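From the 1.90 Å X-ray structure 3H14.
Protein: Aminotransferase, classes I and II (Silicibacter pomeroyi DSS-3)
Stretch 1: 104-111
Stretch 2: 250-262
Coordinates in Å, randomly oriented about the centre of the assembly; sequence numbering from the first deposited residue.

Stretch 1, residues 104-111: FLLAFTAL
Stretch 2, residues 250-262: RVVERIAQNMFIC

Two helices of one chain, 104-111 and 250-258, pack at an angle of 117° between their N-to-C directions, axes 9.9 Å apart at closest approach; Ala110 CA lies 6.5 Å from Val252 CA. No hydrogen bond crosses the contact, which is built from apolar side chains and buries 437 Å². Leu106 (m, chi2 t) has a sideways CA-to-CB bond, yet its end reaches across: CD2 lies 3.5 Å from Ile255 CG2, 3.8 Å from Ile261 CD1 and 4.1 Å from Ala256 CB, while CD1 meets Val252 CG1 (chi1 t) at 4.1 Å. Ile255 (m, chi2 159°) points toward helix 104-111; its CD1 comes 3.7 Å from Ala110 CA, a close approach to the backbone beside a small methyl side chain. Ala110 CB also touches Val251 CG1 (chi1 t) at 4.1 Å. Thr109 (m) turns OG1 back to donate to Leu105 O at 2.7 Å, satisfying the hydroxyl within its own helix, and leaves CG2 4.0 Å from Ile255 CG2. Beyond Asn258 the second helix ends in a Schellman motif: Phe260 takes phi/psi 45/52, Phe260 N bonds Gln257 O and Ile261 N bonds Ala256 O, both 2.8 Å. Ile261 (-106/103; m, chi2 t) then points toward Leu105 (t, chi2 p), whose CD2 sits a tight 3.1 Å from Ile261 CD1. Selenomethionine Met259 (m, t, p) brings CE to 4.4 Å from Leu105 CD2.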

# COMPACT_ATOMS: atom_id res chain seq x y z
N PHE A 104 7.62 -6.78 6.10
CA PHE A 104 7.31 -8.01 5.34
C PHE A 104 8.41 -9.08 5.48
O PHE A 104 8.12 -10.26 5.68
CB PHE A 104 7.04 -7.71 3.86
CG PHE A 104 5.81 -6.89 3.64
CD1 PHE A 104 4.59 -7.25 4.23
CD2 PHE A 104 5.85 -5.75 2.85
CE1 PHE A 104 3.46 -6.48 4.04
CE2 PHE A 104 4.69 -4.96 2.66
CZ PHE A 104 3.52 -5.33 3.25
N LEU A 105 9.66 -8.67 5.38
CA LEU A 105 10.77 -9.58 5.57
C LEU A 105 10.72 -10.26 6.93
O LEU A 105 10.96 -11.46 7.05
CB LEU A 105 12.11 -8.84 5.41
CG LEU A 105 13.38 -9.65 5.66
CD1 LEU A 105 13.43 -10.81 4.68
CD2 LEU A 105 14.63 -8.78 5.55
N LEU A 106 10.38 -9.50 7.96
CA LEU A 106 10.45 -10.01 9.30
C LEU A 106 9.26 -10.91 9.54
O LEU A 106 9.42 -12.00 10.07
CB LEU A 106 10.47 -8.87 10.31
CG LEU A 106 11.78 -8.07 10.39
CD1 LEU A 106 11.53 -6.89 11.36
CD2 LEU A 106 12.93 -9.02 10.86
N ALA A 107 8.08 -10.46 9.09
CA ALA A 107 6.89 -11.28 9.18
C ALA A 107 7.11 -12.61 8.48
O ALA A 107 6.84 -13.67 9.05
CB ALA A 107 5.71 -10.58 8.64
N PHE A 108 7.54 -12.57 7.22
CA PHE A 108 7.60 -13.80 6.46
C PHE A 108 8.66 -14.73 7.03
O PHE A 108 8.47 -15.96 7.00
CB PHE A 108 7.91 -13.52 4.98
CG PHE A 108 6.86 -12.71 4.28
CD1 PHE A 108 5.57 -12.61 4.78
CD2 PHE A 108 7.15 -12.11 3.05
CE1 PHE A 108 4.62 -11.88 4.11
CE2 PHE A 108 6.18 -11.35 2.40
CZ PHE A 108 4.92 -11.27 2.94
N THR A 109 9.76 -14.16 7.55
CA THR A 109 10.82 -15.00 8.14
C THR A 109 10.38 -15.72 9.41
O THR A 109 10.71 -16.89 9.61
CB THR A 109 12.08 -14.16 8.41
OG1 THR A 109 12.53 -13.60 7.17
CG2 THR A 109 13.19 -15.05 9.04
N ALA A 110 9.65 -15.00 10.25
CA ALA A 110 9.12 -15.52 11.50
C ALA A 110 8.10 -16.61 11.27
O ALA A 110 8.02 -17.59 12.02
CB ALA A 110 8.50 -14.35 12.32
N LEU A 111 7.33 -16.47 10.20
CA LEU A 111 6.12 -17.29 10.03
C LEU A 111 6.18 -18.42 9.03
O LEU A 111 5.36 -19.36 9.11
CB LEU A 111 4.95 -16.35 9.74
CG LEU A 111 4.52 -15.40 10.86
CD1 LEU A 111 3.53 -14.44 10.30
CD2 LEU A 111 3.90 -16.12 12.08
N ARG A 250 9.95 -11.64 20.99
CA ARG A 250 11.32 -12.14 21.06
C ARG A 250 11.75 -12.87 19.79
O ARG A 250 12.92 -12.74 19.37
CB ARG A 250 11.54 -13.04 22.29
CG ARG A 250 13.03 -13.27 22.53
CD ARG A 250 13.32 -13.99 23.81
N VAL A 251 10.82 -13.60 19.16
CA VAL A 251 11.11 -14.21 17.85
C VAL A 251 11.54 -13.14 16.84
O VAL A 251 12.54 -13.30 16.15
CB VAL A 251 9.89 -15.00 17.28
CG1 VAL A 251 10.20 -15.57 15.90
CG2 VAL A 251 9.49 -16.12 18.25
N VAL A 252 10.76 -12.07 16.75
CA VAL A 252 11.04 -10.99 15.78
C VAL A 252 12.33 -10.27 16.11
O VAL A 252 13.16 -10.03 15.22
CB VAL A 252 9.88 -9.98 15.64
CG1 VAL A 252 10.25 -8.89 14.65
CG2 VAL A 252 8.62 -10.69 15.14
N GLU A 253 12.52 -9.96 17.40
CA GLU A 253 13.72 -9.27 17.86
C GLU A 253 14.98 -10.03 17.50
O GLU A 253 15.93 -9.43 17.04
CB GLU A 253 13.69 -9.02 19.37
CG GLU A 253 15.01 -8.42 19.92
CD GLU A 253 15.05 -8.32 21.47
OE1 GLU A 253 14.65 -9.30 22.14
OE2 GLU A 253 15.48 -7.26 22.00
N ARG A 254 15.02 -11.33 17.70
CA ARG A 254 16.22 -12.08 17.38
C ARG A 254 16.50 -12.09 15.91
O ARG A 254 17.65 -12.02 15.50
CB ARG A 254 16.12 -13.51 17.87
CG ARG A 254 16.39 -13.65 19.33
CD ARG A 254 16.39 -15.10 19.74
NE ARG A 254 16.35 -15.22 21.19
CZ ARG A 254 16.33 -16.38 21.86
NH1 ARG A 254 16.31 -17.54 21.20
NH2 ARG A 254 16.31 -16.37 23.19
N ILE A 255 15.44 -12.22 15.10
CA ILE A 255 15.62 -12.17 13.67
C ILE A 255 16.17 -10.81 13.29
O ILE A 255 17.14 -10.71 12.52
CB ILE A 255 14.29 -12.44 12.90
CG1 ILE A 255 13.82 -13.89 13.10
CG2 ILE A 255 14.48 -12.14 11.41
CD1 ILE A 255 12.33 -14.12 12.84
N ALA A 256 15.55 -9.74 13.81
CA ALA A 256 15.97 -8.38 13.48
C ALA A 256 17.41 -8.08 13.93
O ALA A 256 18.16 -7.43 13.19
CB ALA A 256 15.00 -7.36 14.04
N GLN A 257 17.79 -8.58 15.11
CA GLN A 257 19.16 -8.45 15.66
C GLN A 257 20.11 -9.24 14.79
O GLN A 257 21.04 -8.67 14.18
CB GLN A 257 19.27 -9.04 17.08
CG GLN A 257 18.69 -8.22 18.21
CD GLN A 257 18.60 -8.96 19.58
OE1 GLN A 257 18.74 -10.20 19.68
NE2 GLN A 257 18.32 -8.18 20.65
N ASN A 258 19.84 -10.56 14.73
CA ASN A 258 20.71 -11.53 14.06
C ASN A 258 20.84 -11.24 12.57
O ASN A 258 21.84 -11.62 11.99
CB ASN A 258 20.23 -12.98 14.24
CG ASN A 258 20.34 -13.49 15.67
OD1 ASN A 258 20.28 -12.72 16.65
ND2 ASN A 258 20.48 -14.80 15.81
N MSE A 259 19.83 -10.59 11.97
CA MSE A 259 19.88 -10.14 10.55
C MSE A 259 20.19 -8.65 10.39
O MSE A 259 20.18 -8.14 9.26
CB MSE A 259 18.53 -10.38 9.84
CG MSE A 259 18.07 -11.83 9.68
SE MSE A 259 16.49 -12.00 8.49
CE MSE A 259 17.31 -12.04 6.73
N PHE A 260 20.43 -7.95 11.50
CA PHE A 260 20.63 -6.49 11.53
C PHE A 260 19.63 -5.69 10.67
O PHE A 260 20.03 -4.84 9.87
CB PHE A 260 22.10 -6.15 11.17
N ILE A 261 18.33 -5.93 10.88
CA ILE A 261 17.26 -5.23 10.14
C ILE A 261 16.56 -4.21 11.04
O ILE A 261 15.72 -4.56 11.88
CB ILE A 261 16.17 -6.20 9.63
CG1 ILE A 261 16.76 -7.29 8.72
CG2 ILE A 261 15.09 -5.44 8.87
CD1 ILE A 261 15.76 -8.37 8.38
N CYS A 262 16.88 -2.95 10.85
CA CYS A 262 16.31 -1.92 11.70
C CYS A 262 16.37 -0.58 10.99
O CYS A 262 17.09 -0.41 10.00
CB CYS A 262 17.07 -1.87 13.01
SG CYS A 262 18.71 -1.31 12.75